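Local coordinates for protein mRNA export factor (Human herpesvirus 1, PDB 4YXP) that regulates viral gene expression after infection, exporting intronless viral mRNAs from the nucleus and inhibiting host splicing, and works as a homodimer, at the interface of chains A and B. Coordinates in Å, arbitrary orientation; residue numbers count along the deposited sequence, not the author numbering. Chains: chain A/B, mRNA export factor.

Contact 1: the interface of chains A and B. Residues chain A 69, 72-73, 228-229; chain B 270-273, 275.
A:Arg72 NH2, a terminal guanidinium nitrogen, is held by the carbonyl oxygen of B:Asn272 at 3.0 Å and by B:Phe275 O, an oxygen of the terminal carboxylate, whose charge may strengthen the bond. The two bonds differ in quality. B:Asn272 O lies in the guanidinium plane and receives the N-H on a lone pair, whereas the donor is tilted 32° from the plane of the B:Phe275 terminal group. On the chain A side, NH1 meets A:Glu69 OE2 on its syn lone pair at 2.8 Å, a salt bridge that helps fix the rotation of the group and would partly balance its charge. At the NE edge lies water 1, 2.9 Å from A:Arg72 NE, which also bonds to A:Val73 O and to both N and O of B:Asn272. With CG anti to the backbone N (chi1 -173°) and the chain extended to NE, the side chain of A:Arg72 runs alongside that of B:Tyr270, pointing the same way. CG and CD pass CD2 of the phenol ring, and CE2 reaches one guanidinium face near its rim; planes 58° apart rule out a parallel stack. At the other end of the ring, the hydroxyl OH of B:Tyr270 accepts B:Asn272 ND2, and that amide nitrogen sits over the centre of the B:Phe275 ring, so the chain B tail is also braced from within. Backbone pairing continues the join: A:Val73 N donates to B:Tyr270 O at 2.9 Å, within a parallel beta bridge between A:Arg72 and B:Tyr270. Farther along, B:Ser273 N bonds to A:Pro228 O at 2.9 Å, and A:Pro228 CB packs against B:Cys271 SG at 3.7 Å. These contacts fasten the C-terminal tail of one subunit, part of the segment important for homodimerization, onto its partner in the intertwined dimer formed by the folded C-terminal domain of ICP27.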
loop_
_atom_site.group_PDB
_atom_site.type_symbol
_atom_site.label_atom_id
_atom_site.label_comp_id
_atom_site.label_asym_id
_atom_site.label_seq_id
_atom_site.Cartn_x
_atom_site.Cartn_y
_atom_site.Cartn_z
ATOM N N GLU A 69 4.832 20.585 -8.848
ATOM C CA GLU A 69 5.463 21.697 -9.547
ATOM C C GLU A 69 5.446 22.970 -8.705
ATOM O O GLU A 69 6.397 23.749 -8.731
ATOM C CB GLU A 69 4.777 21.950 -10.895
ATOM C CG GLU A 69 5.291 21.076 -12.034
ATOM C CD GLU A 69 6.789 21.227 -12.259
ATOM O OE1 GLU A 69 7.299 22.368 -12.183
ATOM O OE2 GLU A 69 7.460 20.200 -12.495
ATOM N N ARG A 72 8.163 22.644 -6.085
ATOM C CA ARG A 72 9.427 22.153 -6.623
ATOM C C ARG A 72 10.604 23.048 -6.241
ATOM O O ARG A 72 10.473 24.270 -6.183
ATOM C CB ARG A 72 9.351 22.046 -8.146
ATOM C CG ARG A 72 10.563 21.378 -8.774
ATOM C CD ARG A 72 10.309 21.017 -10.227
ATOM N NE ARG A 72 11.315 20.090 -10.742
ATOM C CZ ARG A 72 11.226 19.460 -11.911
ATOM N NH1 ARG A 72 10.172 19.650 -12.696
ATOM N NH2 ARG A 72 12.190 18.635 -12.295
ATOM N N VAL A 73 11.750 22.423 -5.984
ATOM C CA VAL A 73 12.996 23.144 -5.740
ATOM C C VAL A 73 14.112 22.480 -6.536
ATOM O O VAL A 73 14.079 21.269 -6.768
ATOM C CB VAL A 73 13.354 23.180 -4.237
ATOM C CG1 VAL A 73 12.252 23.855 -3.433
ATOM C CG2 VAL A 73 13.618 21.771 -3.709
ATOM N N PRO A 228 19.269 13.504 -6.942
ATOM C CA PRO A 228 17.829 13.700 -6.722
ATOM C C PRO A 228 16.993 13.370 -7.961
ATOM O O PRO A 228 17.264 13.888 -9.045
ATOM C CB PRO A 228 17.728 15.186 -6.372
ATOM C CG PRO A 228 19.065 15.531 -5.811
ATOM C CD PRO A 228 20.047 14.703 -6.584
ATOM N N GLY A 229 15.995 12.509 -7.788
ATOM C CA GLY A 229 15.143 12.086 -8.889
ATOM C C GLY A 229 15.444 10.686 -9.396
ATOM O O GLY A 229 14.712 10.149 -10.234
ATOM N N TYR B 270 9.567 18.970 -3.804
ATOM C CA TYR B 270 9.825 18.058 -4.914
ATOM C C TYR B 270 11.168 18.424 -5.529
ATOM O O TYR B 270 11.350 19.547 -5.996
ATOM C CB TYR B 270 8.710 18.142 -5.961
ATOM C CG TYR B 270 8.957 17.341 -7.229
ATOM C CD1 TYR B 270 9.145 15.966 -7.186
ATOM C CD2 TYR B 270 8.971 17.963 -8.472
ATOM C CE1 TYR B 270 9.360 15.234 -8.344
ATOM C CE2 TYR B 270 9.183 17.239 -9.635
ATOM C CZ TYR B 270 9.376 15.875 -9.564
ATOM O OH TYR B 270 9.584 15.151 -10.719
ATOM N N CYS B 271 12.114 17.488 -5.513
ATOM C CA CYS B 271 13.429 17.737 -6.094
ATOM C C CYS B 271 13.816 16.631 -7.067
ATOM O O CYS B 271 14.075 15.497 -6.670
ATOM C CB CYS B 271 14.490 17.867 -5.001
ATOM S SG CYS B 271 16.083 18.466 -5.615
ATOM N N ASN B 272 13.848 16.985 -8.347
ATOM C CA ASN B 272 14.208 16.058 -9.410
ATOM C C ASN B 272 15.186 16.743 -10.359
ATOM O O ASN B 272 14.807 17.635 -11.116
ATOM C CB ASN B 272 12.954 15.591 -10.158
ATOM C CG ASN B 272 13.257 14.565 -11.232
ATOM O OD1 ASN B 272 14.404 14.389 -11.640
ATOM N ND2 ASN B 272 12.217 13.886 -11.705
ATOM N N SER B 273 16.446 16.325 -10.312
ATOM C CA SER B 273 17.490 16.943 -11.122
ATOM C C SER B 273 17.669 16.274 -12.482
ATOM O O SER B 273 18.491 16.716 -13.281
ATOM C CB SER B 273 18.826 16.910 -10.374
ATOM O OG SER B 273 18.713 17.502 -9.095
ATOM N N PHE B 275 14.954 14.968 -14.805
ATOM C CA PHE B 275 14.025 15.344 -15.872
ATOM C C PHE B 275 12.903 16.231 -15.341
ATOM O O PHE B 275 12.685 16.309 -14.130
ATOM C CB PHE B 275 13.443 14.097 -16.553
ATOM C CG PHE B 275 12.496 13.308 -15.689
ATOM C CD1 PHE B 275 11.161 13.668 -15.589
ATOM C CD2 PHE B 275 12.934 12.191 -14.995
ATOM C CE1 PHE B 275 10.289 12.942 -14.803
ATOM C CE2 PHE B 275 12.065 11.462 -14.209
ATOM C CZ PHE B 275 10.740 11.838 -14.113
HETATM O O HOH W 1 13.742 19.633 -9.223
#

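Contact 2: the interface of chains A and B. Residues chain A 48, 58, 85, 89, 99, 103, 141-142; chain B 265-266, 268.
B:Tyr268 inserts its side chain among residues of chain A, and 97 Å² of its surface is hidden there. CB faces A:Leu85 CD2 at 4.2 Å. CG is anti to the carbonyl carbon (chi1 -59°), and beyond it the two sides of the ring meet different groups: CD1 packs near A:Val58 CG2, while CD2 lies 3.9 Å from A:Ile142 CG1, whose side chain slides past in the opposite direction. Farther out, CE1 and CE2 both approach A:Phe89 CZ. The A:Phe89 ring comes tip to tip and sets its edge over the centre of one tyrosine face, with planes 74° apart and centroids separated by 5.2 Å. A:Phe89 is itself clamped between A:Leu85 on one face and A:Pro141 CD over the centre of the other, which should hold its edge in position. At the tip, B:Tyr268 OH, the phenol oxygen, is 3.3 Å from the methyl CB of A:Ala99. B:Tyr268 OH also accepts a bond from B:His265 NE2 at 2.9 Å, bent to 134° at H and tilted from the imidazole plane. That imidazole also touches A:Phe48 and A:Val58 in different directions: NE2 meets the A:Phe48 ring at its edge and CE1 approaches A:Val58 O, while water 2 sits over the centre of one imidazole face. The same water joins A:Val58 O to B:Gly266 N. Beside the tyrosine ring, A:Arg103 stretches out from helix 93-109 and gives NH1 to B:Gly266 O at 2.8 Å, in the plane of the carbonyl and at the guanidinium edge, while A:Ile142 CG1 covers a guanidinium face. The site is an aromatic plug with a polar collar, securing the chain B tail segment to the helices of chain A and so contributing to homodimerization.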
loop_
_atom_site.group_PDB
_atom_site.type_symbol
_atom_site.label_atom_id
_atom_site.label_comp_id
_atom_site.label_asym_id
_atom_site.label_seq_id
_atom_site.Cartn_x
_atom_site.Cartn_y
_atom_site.Cartn_z
ATOM N N PHE A 48 4.123 25.082 13.023
ATOM C CA PHE A 48 5.498 25.533 12.862
ATOM C C PHE A 48 5.525 27.053 12.761
ATOM O O PHE A 48 4.719 27.631 12.029
ATOM C CB PHE A 48 6.141 24.927 11.612
ATOM C CG PHE A 48 6.423 23.457 11.717
ATOM C CD1 PHE A 48 7.357 22.981 12.617
ATOM C CD2 PHE A 48 5.771 22.556 10.893
ATOM C CE1 PHE A 48 7.627 21.631 12.711
ATOM C CE2 PHE A 48 6.037 21.204 10.980
ATOM C CZ PHE A 48 6.968 20.740 11.889
ATOM N N VAL A 58 4.785 25.548 3.021
ATOM C CA VAL A 58 4.639 24.139 3.375
ATOM C C VAL A 58 4.719 23.930 4.886
ATOM O O VAL A 58 4.571 22.809 5.375
ATOM C CB VAL A 58 5.690 23.271 2.651
ATOM C CG1 VAL A 58 5.497 23.359 1.138
ATOM C CG2 VAL A 58 7.106 23.680 3.040
ATOM N N LEU A 85 14.937 24.711 7.136
ATOM C CA LEU A 85 13.844 23.790 7.423
ATOM C C LEU A 85 14.269 22.804 8.511
ATOM O O LEU A 85 13.498 22.482 9.416
ATOM C CB LEU A 85 13.425 23.050 6.155
ATOM C CG LEU A 85 12.265 22.062 6.300
ATOM C CD1 LEU A 85 11.004 22.775 6.768
ATOM C CD2 LEU A 85 12.008 21.336 4.985
ATOM N N PHE A 89 12.338 22.133 12.062
ATOM C CA PHE A 89 11.986 20.814 12.574
ATOM C C PHE A 89 12.547 20.591 13.982
ATOM O O PHE A 89 11.828 20.172 14.892
ATOM C CB PHE A 89 12.505 19.710 11.641
ATOM C CG PHE A 89 11.740 19.571 10.345
ATOM C CD1 PHE A 89 10.446 20.052 10.211
ATOM C CD2 PHE A 89 12.324 18.934 9.257
ATOM C CE1 PHE A 89 9.757 19.907 9.017
ATOM C CE2 PHE A 89 11.642 18.789 8.068
ATOM C CZ PHE A 89 10.356 19.275 7.947
ATOM N N ALA A 99 3.179 16.872 12.547
ATOM C CA ALA A 99 3.529 16.765 11.135
ATOM C C ALA A 99 3.883 15.333 10.749
ATOM O O ALA A 99 3.469 14.849 9.691
ATOM C CB ALA A 99 4.684 17.699 10.811
ATOM N N ARG A 103 2.063 13.206 7.919
ATOM C CA ARG A 103 2.864 12.799 6.768
ATOM C C ARG A 103 2.849 11.282 6.599
ATOM O O ARG A 103 2.807 10.770 5.475
ATOM C CB ARG A 103 4.308 13.300 6.910
ATOM C CG ARG A 103 5.240 12.805 5.806
ATOM C CD ARG A 103 6.649 13.382 5.930
ATOM N NE ARG A 103 7.556 12.753 4.966
ATOM C CZ ARG A 103 7.835 13.227 3.755
ATOM N NH1 ARG A 103 7.296 14.362 3.327
ATOM N NH2 ARG A 103 8.660 12.561 2.962
ATOM N N PRO A 141 10.181 14.972 10.644
ATOM C CA PRO A 141 9.049 14.377 9.920
ATOM C C PRO A 141 9.432 13.585 8.670
ATOM O O PRO A 141 8.775 12.590 8.372
ATOM C CB PRO A 141 8.202 15.597 9.543
ATOM C CG PRO A 141 8.553 16.624 10.559
ATOM C CD PRO A 141 10.007 16.424 10.827
ATOM N N ILE A 142 10.470 14.008 7.956
ATOM C CA ILE A 142 10.826 13.361 6.697
ATOM C C ILE A 142 11.491 12.001 6.952
ATOM O O ILE A 142 11.042 10.978 6.430
ATOM C CB ILE A 142 11.720 14.285 5.840
ATOM C CG1 ILE A 142 10.930 15.543 5.452
ATOM C CG2 ILE A 142 12.220 13.556 4.585
ATOM C CD1 ILE A 142 11.705 16.564 4.627
ATOM N N HIS B 265 -1.344 18.619 5.385
ATOM C CA HIS B 265 0.050 18.940 5.676
ATOM C C HIS B 265 0.897 17.670 5.614
ATOM O O HIS B 265 0.384 16.578 5.831
ATOM C CB HIS B 265 0.154 19.596 7.059
ATOM C CG HIS B 265 1.554 19.902 7.493
ATOM N ND1 HIS B 265 2.094 21.167 7.421
ATOM C CD2 HIS B 265 2.518 19.111 8.023
ATOM C CE1 HIS B 265 3.333 21.142 7.879
ATOM N NE2 HIS B 265 3.615 19.906 8.250
ATOM N N GLY B 266 2.185 17.809 5.304
ATOM C CA GLY B 266 3.106 16.684 5.385
ATOM C C GLY B 266 4.101 16.533 4.246
ATOM O O GLY B 266 5.070 15.787 4.367
ATOM N N TYR B 268 6.856 18.547 1.802
ATOM C CA TYR B 268 7.667 19.763 1.921
ATOM C C TYR B 268 8.334 20.216 0.615
ATOM O O TYR B 268 8.417 21.420 0.359
ATOM C CB TYR B 268 8.716 19.561 3.019
ATOM C CG TYR B 268 8.050 19.251 4.335
ATOM C CD1 TYR B 268 7.443 20.253 5.074
ATOM C CD2 TYR B 268 7.977 17.948 4.810
ATOM C CE1 TYR B 268 6.804 19.975 6.263
ATOM C CE2 TYR B 268 7.339 17.660 5.999
ATOM C CZ TYR B 268 6.750 18.677 6.719
ATOM O OH TYR B 268 6.115 18.396 7.904
HETATM O O HOH W 2 3.509 20.306 4.644
#

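About 17 Å separates the C-alpha centres of contact 1 and contact 2. They share no residue, but both use the same C-terminal segment of chain B: residues 265, 266 and 268 serve contact 2 and residues 270-273 and 275 serve contact 1, all within the region important for homodimerization. On chain A, contact 2 includes helix 75-91, while A:Arg72 and A:Val73 of contact 1 lie just before the start of that helix, linking the two surfaces through sequence. One continuous tail is therefore fixed at successive points along its partner. Two-fold symmetry repeats both contacts with the chains exchanged, the reciprocal embrace of the intertwined dimer.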